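Local coordinates for protein pre-crRNA processing endonuclease (Streptococcus pyogenes serotype M1, PDB 3VZH) that probably processes precursor CRISPR RNA as a Cas5d-family endoribonuclease of the type I-C adaptive immune system, binding and cleaving the transcript, at residues Y34-Q40 with L170-S176; Y51-F55 with L112-R116; H102-N106 with L117-E122. All blocks are in the same frame, centred on the assembly; numbering follows the deposited sequence.

Contact 1: residues Y34-Q40 with L170-S176; sequences YSVPTRQ and LGIMFHS
The chain entering helix 39-49, first helix of the RRM-like domain, packs on strands 167-171 and 173-178 of the C-terminal part. Residues 34-38 are loop, extended except at Ser35 (phi/psi near -78/-15), and the segments run in the same direction: nearest CA pairs are Ser35-Leu170 (7.8 Å), Arg39-His175 (5.3 Å) and Gln40-Ser176 (4.9 Å). The strands meet at a corner at Ile172; His175 and Ser176 form a classic beta bulge opposite Tyr190. Phe174 N donates to Tyr34 OH and Gln40 N to His175 O, both 3.0 Å. Water 1 links Tyr34 OH (2.6 Å) to Ile172 O (2.8 Å), water 2 Arg39 N (3.0 Å) to Phe174 O (2.7 Å), and water 3 Arg39 NH1 to Ser176 OG (both 3.0 Å). Ser176 OG bonds His175 ND1 (2.6 Å), and His175 NE2 binds Lys204 O. Thr38, chi1 p, N-caps through OG1 to Ala41 N; Arg39 NH2 binds Val59 O, and Gln40 OE1 takes Phe177 N. Val36 O is buried without a partner, 3.7 Å from Met173 CE. Met173 (m, t, p) sets SD 4.8 Å from the Tyr34 ring centroid, a Met-aromatic contact, and CE over the ring face in a CH-pi contact, 3.7 Å from that centroid.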
loop_
_atom_site.group_PDB
_atom_site.type_symbol
_atom_site.label_atom_id
_atom_site.label_comp_id
_atom_site.label_asym_id
_atom_site.label_seq_id
_atom_site.Cartn_x
_atom_site.Cartn_y
_atom_site.Cartn_z
ATOM N N TYR A 34 11.024 0.390 -8.325
ATOM C CA TYR A 34 11.574 -0.167 -7.087
ATOM C C TYR A 34 11.270 -1.607 -7.121
ATOM O O TYR A 34 10.359 -2.050 -7.859
ATOM C CB TYR A 34 10.810 0.429 -5.892
ATOM C CG TYR A 34 11.253 1.844 -5.512
ATOM C CD1 TYR A 34 12.583 2.094 -5.111
ATOM C CD2 TYR A 34 10.327 2.901 -5.496
ATOM C CE1 TYR A 34 13.010 3.409 -4.742
ATOM C CE2 TYR A 34 10.743 4.223 -5.126
ATOM C CZ TYR A 34 12.060 4.450 -4.726
ATOM O OH TYR A 34 12.453 5.725 -4.308
ATOM N N SER A 35 11.981 -2.364 -6.288
ATOM C CA SER A 35 11.772 -3.786 -6.284
ATOM C C SER A 35 10.536 -4.222 -5.543
ATOM O O SER A 35 10.168 -5.398 -5.618
ATOM C CB SER A 35 12.982 -4.458 -5.556
ATOM O OG SER A 35 14.208 -4.118 -6.181
ATOM N N VAL A 36 9.967 -3.335 -4.730
ATOM C CA VAL A 36 8.779 -3.680 -3.959
ATOM C C VAL A 36 7.891 -2.413 -3.930
ATOM O O VAL A 36 8.332 -1.325 -4.293
ATOM C CB VAL A 36 9.124 -4.151 -2.512
ATOM C CG1 VAL A 36 10.047 -5.389 -2.525
ATOM C CG2 VAL A 36 9.824 -3.046 -1.776
ATOM N N PRO A 37 6.622 -2.546 -3.476
ATOM C CA PRO A 37 5.799 -1.316 -3.464
ATOM C C PRO A 37 6.261 -0.219 -2.491
ATOM O O PRO A 37 6.928 -0.509 -1.501
ATOM C CB PRO A 37 4.383 -1.805 -3.112
ATOM C CG PRO A 37 4.458 -3.328 -3.026
ATOM C CD PRO A 37 5.917 -3.717 -2.922
ATOM N N THR A 38 6.024 1.046 -2.825
ATOM C CA THR A 38 6.190 2.122 -1.837
ATOM C C THR A 38 4.899 2.191 -0.947
ATOM O O THR A 38 3.775 1.712 -1.369
ATOM C CB THR A 38 6.365 3.476 -2.529
ATOM O OG1 THR A 38 5.229 3.667 -3.358
ATOM C CG2 THR A 38 7.685 3.498 -3.356
ATOM N N ARG A 39 5.014 2.771 0.255
ATOM C CA ARG A 39 3.840 2.982 1.097
ATOM C C ARG A 39 2.791 3.782 0.344
ATOM O O ARG A 39 1.569 3.452 0.366
ATOM C CB ARG A 39 4.154 3.629 2.422
ATOM C CG ARG A 39 3.035 3.261 3.411
ATOM C CD ARG A 39 2.737 4.340 4.423
ATOM N NE ARG A 39 2.265 3.700 5.626
ATOM C CZ ARG A 39 2.061 4.325 6.762
ATOM N NH1 ARG A 39 2.251 5.640 6.822
ATOM N NH2 ARG A 39 1.669 3.630 7.822
ATOM N N GLN A 40 3.280 4.821 -0.323
ATOM C CA GLN A 40 2.369 5.648 -1.202
ATOM C C GLN A 40 1.539 4.801 -2.208
ATOM O O GLN A 40 0.325 4.987 -2.322
ATOM C CB GLN A 40 3.084 6.764 -1.935
ATOM C CG GLN A 40 2.138 7.859 -2.511
ATOM C CD GLN A 40 1.612 8.817 -1.414
ATOM O OE1 GLN A 40 2.146 9.935 -1.209
ATOM N NE2 GLN A 40 0.537 8.397 -0.707
ATOM N N LEU A 170 16.559 -2.918 1.149
ATOM C CA LEU A 170 16.343 -2.326 -0.141
ATOM C C LEU A 170 16.868 -0.881 -0.173
ATOM O O LEU A 170 16.804 -0.268 -1.198
ATOM C CB LEU A 170 14.837 -2.447 -0.530
ATOM C CG LEU A 170 14.389 -3.937 -0.646
ATOM C CD1 LEU A 170 12.893 -4.056 -0.707
ATOM C CD2 LEU A 170 14.984 -4.621 -1.816
ATOM N N GLY A 171 17.466 -0.373 0.927
ATOM C CA GLY A 171 18.082 1.007 0.867
ATOM C C GLY A 171 17.009 2.032 1.007
ATOM O O GLY A 171 15.880 1.724 1.374
ATOM N N ILE A 172 17.304 3.264 0.608
ATOM C CA ILE A 172 16.358 4.317 0.848
ATOM C C ILE A 172 15.270 4.325 -0.224
ATOM O O ILE A 172 15.559 4.332 -1.424
ATOM C CB ILE A 172 17.078 5.684 0.759
ATOM C CG1 ILE A 172 18.264 5.724 1.721
ATOM C CG2 ILE A 172 16.118 6.782 1.185
ATOM C CD1 ILE A 172 17.888 5.581 3.196
ATOM N N MET A 173 14.012 4.313 0.184
ATOM C CA MET A 173 12.867 4.305 -0.748
ATOM C C MET A 173 11.983 5.482 -0.442
ATOM O O MET A 173 11.778 5.838 0.747
ATOM C CB MET A 173 12.035 3.013 -0.526
ATOM C CG MET A 173 12.719 1.828 -1.195
ATOM S SD MET A 173 11.701 0.304 -1.203
ATOM C CE MET A 173 10.481 0.973 -2.346
ATOM N N PHE A 174 11.422 6.090 -1.474
ATOM C CA PHE A 174 10.267 6.971 -1.284
ATOM C C PHE A 174 9.227 6.299 -0.377
ATOM O O PHE A 174 8.908 5.104 -0.533
ATOM C CB PHE A 174 9.677 7.344 -2.634
ATOM C CG PHE A 174 8.488 8.233 -2.549
ATOM C CD1 PHE A 174 7.239 7.746 -2.907
ATOM C CD2 PHE A 174 8.594 9.549 -2.108
ATOM C CE1 PHE A 174 6.098 8.562 -2.812
ATOM C CE2 PHE A 174 7.465 10.385 -2.038
ATOM C CZ PHE A 174 6.206 9.880 -2.395
ATOM N N HIS A 175 8.735 7.059 0.618
ATOM C CA HIS A 175 7.716 6.579 1.544
ATOM C C HIS A 175 6.396 7.207 1.142
ATOM O O HIS A 175 5.489 6.503 0.720
ATOM C CB HIS A 175 8.076 7.048 2.944
ATOM C CG HIS A 175 7.118 6.615 4.040
ATOM N ND1 HIS A 175 5.988 7.298 4.336
ATOM C CD2 HIS A 175 7.209 5.566 4.978
ATOM C CE1 HIS A 175 5.376 6.691 5.399
ATOM N NE2 HIS A 175 6.150 5.664 5.798
ATOM N N SER A 176 6.279 8.530 1.262
ATOM C CA SER A 176 5.040 9.223 0.896
ATOM C C SER A 176 5.225 10.714 0.920
ATOM O O SER A 176 6.256 11.208 1.378
ATOM C CB SER A 176 3.878 8.826 1.826
ATOM O OG SER A 176 4.241 8.872 3.194
HETATM O O HOH W 1 14.840 6.112 -3.407
HETATM O O HOH W 2 7.906 3.100 0.987
HETATM O O HOH W 3 1.915 7.440 4.471
#

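Contact 2: residues Y51-F55 with L112-R116; sequences YKPTF and LNSDR
Leu112 lays its CD1 methyl over the corner of a turn, 3.6 Å from Pro53 CG and 3.5 Å from Thr54 N. That turn is a type I beta turn from Lys52 to Phe55, closed by Phe55 N to Lys52 O (3.3 Å), with Pro53 and Thr54 at its two central positions. Opposite it, residues 113-115 make a short 3-10 segment whose i to i+3 bonds run from Asp115 N to Leu112 O (3.0 Å) and from Arg116 N to Asn113 O (3.1 Å). The backbones come nearest at Thr54 and Leu112, with CA atoms 5.8 Å apart. Leu112 is m, t, a rotamer that carries CD1 to the turn.

Thr54 holds the centre. With chi1 m, its OG1 donates to Asp115 OD2 at 2.6 Å, the one direct hydrogen bond between the segments, while Thr54 CG2 rests 4.0 Å from Arg116 CG. Asp115, chi1 t, uses its other oxygen, OD1, in a salt bridge to Lys120. The extended Arg116 side chain passes beside the turn: NE donates to water 4 (2.9 Å), which also lies 2.9 Å from Thr54 O, and NH1 reaches Glu107 in a salt bridge.

At the protein surface, then, two connections meet at one end of the domain: the one from helix 39-49 into strand 55-64, and the one from strand 95-105 into helix 118-130. This is the alpha1-beta2 loop against the beta3-alpha2 loop of an RRM-like, ferredoxin-like fold.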
loop_
_atom_site.group_PDB
_atom_site.type_symbol
_atom_site.label_atom_id
_atom_site.label_comp_id
_atom_site.label_asym_id
_atom_site.label_seq_id
_atom_site.Cartn_x
_atom_site.Cartn_y
_atom_site.Cartn_z
ATOM N N TYR A 51 -12.774 4.603 -0.147
ATOM C CA TYR A 51 -12.256 5.912 0.275
ATOM C C TYR A 51 -13.432 6.751 0.774
ATOM O O TYR A 51 -14.492 6.806 0.095
ATOM C CB TYR A 51 -11.601 6.687 -0.899
ATOM C CG TYR A 51 -11.190 8.032 -0.379
ATOM C CD1 TYR A 51 -10.039 8.171 0.400
ATOM C CD2 TYR A 51 -11.984 9.153 -0.569
ATOM C CE1 TYR A 51 -9.710 9.401 0.969
ATOM C CE2 TYR A 51 -11.668 10.371 0.001
ATOM C CZ TYR A 51 -10.485 10.482 0.744
ATOM O OH TYR A 51 -10.066 11.667 1.343
ATOM N N LYS A 52 -13.292 7.362 1.946
ATOM C CA LYS A 52 -14.211 8.460 2.368
ATOM C C LYS A 52 -13.371 9.514 3.035
ATOM O O LYS A 52 -12.374 9.167 3.684
ATOM C CB LYS A 52 -15.287 7.930 3.349
ATOM C CG LYS A 52 -16.342 7.042 2.752
ATOM C CD LYS A 52 -17.266 7.735 1.830
ATOM C CE LYS A 52 -18.412 8.325 2.630
ATOM N NZ LYS A 52 -19.327 9.169 1.832
ATOM N N PRO A 53 -13.720 10.801 2.886
ATOM C CA PRO A 53 -12.968 11.844 3.555
ATOM C C PRO A 53 -13.145 11.722 5.084
ATOM O O PRO A 53 -12.359 12.273 5.858
ATOM C CB PRO A 53 -13.638 13.122 3.033
ATOM C CG PRO A 53 -15.017 12.690 2.597
ATOM C CD PRO A 53 -14.806 11.321 2.050
ATOM N N THR A 54 -14.084 10.897 5.513
ATOM C CA THR A 54 -14.353 10.752 6.972
ATOM C C THR A 54 -13.211 10.038 7.688
ATOM O O THR A 54 -12.955 10.314 8.864
ATOM C CB THR A 54 -15.604 9.877 7.188
ATOM O OG1 THR A 54 -16.692 10.460 6.441
ATOM C CG2 THR A 54 -16.061 9.957 8.645
ATOM N N PHE A 55 -12.561 9.101 6.975
ATOM C CA PHE A 55 -11.452 8.384 7.583
ATOM C C PHE A 55 -10.206 8.362 6.666
ATOM O O PHE A 55 -10.242 8.825 5.474
ATOM C CB PHE A 55 -11.925 6.936 7.963
ATOM C CG PHE A 55 -12.337 6.069 6.752
ATOM C CD1 PHE A 55 -13.722 5.965 6.378
ATOM C CD2 PHE A 55 -11.374 5.339 6.002
ATOM C CE1 PHE A 55 -14.110 5.166 5.278
ATOM C CE2 PHE A 55 -11.747 4.557 4.898
ATOM C CZ PHE A 55 -13.123 4.476 4.542
ATOM N N LEU A 112 -16.959 16.241 9.415
ATOM C CA LEU A 112 -17.621 14.992 9.144
ATOM C C LEU A 112 -17.798 14.165 10.383
ATOM O O LEU A 112 -17.995 12.987 10.321
ATOM C CB LEU A 112 -16.848 14.180 8.097
ATOM C CG LEU A 112 -16.699 14.838 6.757
ATOM C CD1 LEU A 112 -15.890 13.895 5.870
ATOM C CD2 LEU A 112 -18.111 15.122 6.226
ATOM N N ASN A 113 -17.879 14.817 11.522
ATOM C CA ASN A 113 -18.054 14.076 12.754
ATOM C C ASN A 113 -19.290 13.154 12.785
ATOM O O ASN A 113 -19.226 12.062 13.336
ATOM C CB ASN A 113 -18.023 15.076 13.955
ATOM C CG ASN A 113 -17.776 14.390 15.273
ATOM O OD1 ASN A 113 -18.705 14.194 16.046
ATOM N ND2 ASN A 113 -16.556 13.966 15.508
ATOM N N SER A 114 -20.410 13.566 12.191
ATOM C CA SER A 114 -21.663 12.735 12.236
ATOM C C SER A 114 -21.589 11.442 11.436
ATOM O O SER A 114 -22.352 10.480 11.679
ATOM C CB SER A 114 -22.891 13.583 11.823
ATOM O OG SER A 114 -22.816 13.879 10.437
ATOM N N ASP A 115 -20.577 11.389 10.544
ATOM C CA ASP A 115 -20.326 10.203 9.704
ATOM C C ASP A 115 -19.287 9.261 10.335
ATOM O O ASP A 115 -18.901 8.262 9.695
ATOM C CB ASP A 115 -19.825 10.584 8.316
ATOM C CG ASP A 115 -19.975 9.437 7.301
ATOM O OD1 ASP A 115 -21.028 8.744 7.295
ATOM O OD2 ASP A 115 -19.007 9.177 6.546
ATOM N N ARG A 116 -18.805 9.627 11.537
ATOM C CA ARG A 116 -17.792 8.737 12.208
ATOM C C ARG A 116 -18.465 7.521 12.823
ATOM O O ARG A 116 -18.610 7.416 14.077
ATOM C CB ARG A 116 -16.936 9.486 13.257
ATOM C CG ARG A 116 -16.077 10.555 12.630
ATOM C CD ARG A 116 -15.209 11.286 13.616
ATOM N NE ARG A 116 -14.386 12.253 12.906
ATOM C CZ ARG A 116 -13.342 12.896 13.425
ATOM N NH1 ARG A 116 -13.077 12.777 14.727
ATOM N NH2 ARG A 116 -12.621 13.718 12.676
HETATM O O HOH W 4 -13.878 12.743 10.103
#

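Contact 3: residues H102-N106 with L117-E122; sequences HFVWN and LPAKHE
Aromatic side chains do most of the work. Phe103 and Trp105, alternate residues of strand 102-105, both reach the first turns of helix 118-122. Phe103 has chi1 p and its CA-CB bond toward the helix, putting CZ 3.7 Å from His121 CB; the same CZ is 3.8 Å from Glu122 N, which sits at the ring edge. Trp105 starts sideways, but chi1 m and chi2 near 130° swing the indole across, so that CZ3 lies 3.8 Å from His121 CD2. The six-membered ring of Trp105 and the His121 ring meet rim to rim, centroids 5.9 Å apart and planes at 65°; neither lies over the other's face. Tyr4 stacks on Trp105.

Apolar and backbone packing extends the contact toward the helix start. Trp105 CZ2 touches Pro118 CD (3.7 Å) at the ring edge, and Trp105 CH2 comes within 3.5 Å of Leu117 N. Strand and helix are beta3 and alpha2 of the RRM-like fold, running roughly antiparallel: their axes approach to 10.9 Å with 143° between directions. The nearest CA pairs are Phe103-Glu122 (9.0 Å) and Trp105-Pro118 (9.4 Å).

Hydrogen bonding runs within the helix or to other parts of the chain, none of it between the two segments. Leu117 is the N-cap residue, and the first turns close through His121 N to Leu117 O (3.1 Å) and Glu122 N to Pro118 O (2.9 Å). His121 ND1 pairs with Tyr50 OH, and Glu122 OE1 accepts from Arg7 N.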
loop_
_atom_site.group_PDB
_atom_site.type_symbol
_atom_site.label_atom_id
_atom_site.label_comp_id
_atom_site.label_asym_id
_atom_site.label_seq_id
_atom_site.Cartn_x
_atom_site.Cartn_y
_atom_site.Cartn_z
ATOM N N HIS A 102 -5.613 -0.517 8.299
ATOM C CA HIS A 102 -6.803 -0.218 9.129
ATOM C C HIS A 102 -7.127 1.181 8.842
ATOM O O HIS A 102 -6.454 1.783 8.002
ATOM C CB HIS A 102 -6.492 -0.483 10.605
ATOM C CG HIS A 102 -5.431 0.439 11.171
ATOM N ND1 HIS A 102 -4.128 0.108 11.212
ATOM C CD2 HIS A 102 -5.560 1.731 11.793
ATOM C CE1 HIS A 102 -3.419 1.133 11.798
ATOM N NE2 HIS A 102 -4.316 2.123 12.174
ATOM N N PHE A 103 -8.173 1.681 9.455
ATOM C CA PHE A 103 -8.413 3.109 9.288
ATOM C C PHE A 103 -8.654 3.807 10.618
ATOM O O PHE A 103 -8.993 3.167 11.611
ATOM C CB PHE A 103 -9.542 3.404 8.297
ATOM C CG PHE A 103 -10.895 2.832 8.657
ATOM C CD1 PHE A 103 -11.339 1.656 7.996
ATOM C CD2 PHE A 103 -11.728 3.469 9.574
ATOM C CE1 PHE A 103 -12.585 1.125 8.295
ATOM C CE2 PHE A 103 -12.990 2.959 9.842
ATOM C CZ PHE A 103 -13.410 1.779 9.207
ATOM N N VAL A 104 -8.454 5.114 10.605
ATOM C CA VAL A 104 -8.696 5.993 11.777
ATOM C C VAL A 104 -9.509 7.215 11.287
ATOM O O VAL A 104 -9.599 7.439 10.068
ATOM C CB VAL A 104 -7.329 6.506 12.368
ATOM C CG1 VAL A 104 -6.463 5.325 12.801
ATOM C CG2 VAL A 104 -6.637 7.415 11.371
ATOM N N TRP A 105 -10.116 8.000 12.193
ATOM C CA TRP A 105 -10.897 9.168 11.679
ATOM C C TRP A 105 -9.927 10.165 11.180
ATOM O O TRP A 105 -8.770 10.328 11.722
ATOM C CB TRP A 105 -11.848 9.751 12.799
ATOM C CG TRP A 105 -12.837 8.704 13.332
ATOM C CD1 TRP A 105 -13.110 8.377 14.684
ATOM C CD2 TRP A 105 -13.685 7.791 12.544
ATOM N NE1 TRP A 105 -14.037 7.370 14.757
ATOM C CE2 TRP A 105 -14.436 6.975 13.521
ATOM C CE3 TRP A 105 -13.902 7.579 11.170
ATOM C CZ2 TRP A 105 -15.345 5.988 13.112
ATOM C CZ3 TRP A 105 -14.860 6.665 10.775
ATOM C CH2 TRP A 105 -15.493 5.796 11.731
ATOM N N ASN A 106 -10.368 10.893 10.139
ATOM C CA ASN A 106 -9.554 11.912 9.517
ATOM C C ASN A 106 -9.716 13.232 10.314
ATOM O O ASN A 106 -10.739 13.895 10.198
ATOM C CB ASN A 106 -9.982 12.086 8.039
ATOM C CG ASN A 106 -9.219 13.183 7.312
ATOM O OD1 ASN A 106 -8.276 13.759 7.858
ATOM N ND2 ASN A 106 -9.597 13.467 6.079
ATOM N N LEU A 117 -18.884 6.600 11.965
ATOM C CA LEU A 117 -19.719 5.459 12.352
ATOM C C LEU A 117 -18.948 4.198 12.083
ATOM O O LEU A 117 -18.882 3.747 10.929
ATOM C CB LEU A 117 -21.013 5.505 11.517
ATOM C CG LEU A 117 -21.786 6.846 11.658
ATOM C CD1 LEU A 117 -22.730 7.185 10.480
ATOM C CD2 LEU A 117 -22.537 6.878 12.989
ATOM N N PRO A 118 -18.335 3.627 13.108
ATOM C CA PRO A 118 -17.419 2.539 12.876
ATOM C C PRO A 118 -18.094 1.302 12.249
ATOM O O PRO A 118 -17.514 0.733 11.322
ATOM C CB PRO A 118 -16.863 2.198 14.291
ATOM C CG PRO A 118 -17.552 3.082 15.238
ATOM C CD PRO A 118 -18.293 4.137 14.501
ATOM N N ALA A 119 -19.317 0.929 12.677
ATOM C CA ALA A 119 -19.938 -0.287 12.112
ATOM C C ALA A 119 -20.249 -0.083 10.644
ATOM O O ALA A 119 -20.093 -1.018 9.845
ATOM C CB ALA A 119 -21.203 -0.688 12.886
ATOM N N LYS A 120 -20.692 1.126 10.301
ATOM C CA LYS A 120 -21.007 1.455 8.908
ATOM C C LYS A 120 -19.743 1.288 8.037
ATOM O O LYS A 120 -19.740 0.628 6.999
ATOM C CB LYS A 120 -21.476 2.907 8.764
ATOM C CG LYS A 120 -21.799 3.334 7.296
ATOM C CD LYS A 120 -21.961 4.874 7.198
ATOM C CE LYS A 120 -22.047 5.421 5.774
ATOM N NZ LYS A 120 -22.306 6.885 5.803
ATOM N N HIS A 121 -18.673 1.966 8.440
ATOM C CA HIS A 121 -17.471 1.974 7.572
ATOM C C HIS A 121 -16.729 0.678 7.560
ATOM O O HIS A 121 -16.161 0.318 6.493
ATOM C CB HIS A 121 -16.561 3.122 7.908
ATOM C CG HIS A 121 -17.159 4.447 7.572
ATOM N ND1 HIS A 121 -17.514 4.787 6.319
ATOM C CD2 HIS A 121 -17.547 5.502 8.385
ATOM C CE1 HIS A 121 -17.966 6.041 6.274
ATOM N NE2 HIS A 121 -18.050 6.483 7.556
ATOM N N GLU A 122 -16.706 -0.027 8.680
ATOM C CA GLU A 122 -16.145 -1.405 8.682
ATOM C C GLU A 122 -16.913 -2.373 7.783
ATOM O O GLU A 122 -16.280 -3.136 7.030
ATOM C CB GLU A 122 -15.997 -2.002 10.092
ATOM C CG GLU A 122 -14.937 -1.350 10.981
ATOM C CD GLU A 122 -14.555 -2.258 12.155
ATOM O OE1 GLU A 122 -13.549 -2.017 12.830
ATOM O OE2 GLU A 122 -15.274 -3.254 12.411
#

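How the contacts relate
Contacts 2 and 3 are neighbours, with centres about 8 Å apart, and their segments alternate along the chain. They join directly: Asp115 O lies 2.9 Å from His121 NE2, a probable hydrogen bond. Contact 2 is a surface meeting of two loops, part apolar and part polar; contact 3, partly buried, sets strand 95-105 against helix 118-130, the two elements that the 112-116 loop connects, by aromatic packing without hydrogen bonds between its segments. Contact 1 lies on the opposite side of the chain's centre, about 29 Å and 27 Å from contacts 2 and 3, centre to centre. It encloses both in sequence, shares a sheet with contact 3, and mixes buried apolar packing with direct and water-mediated hydrogen bonds.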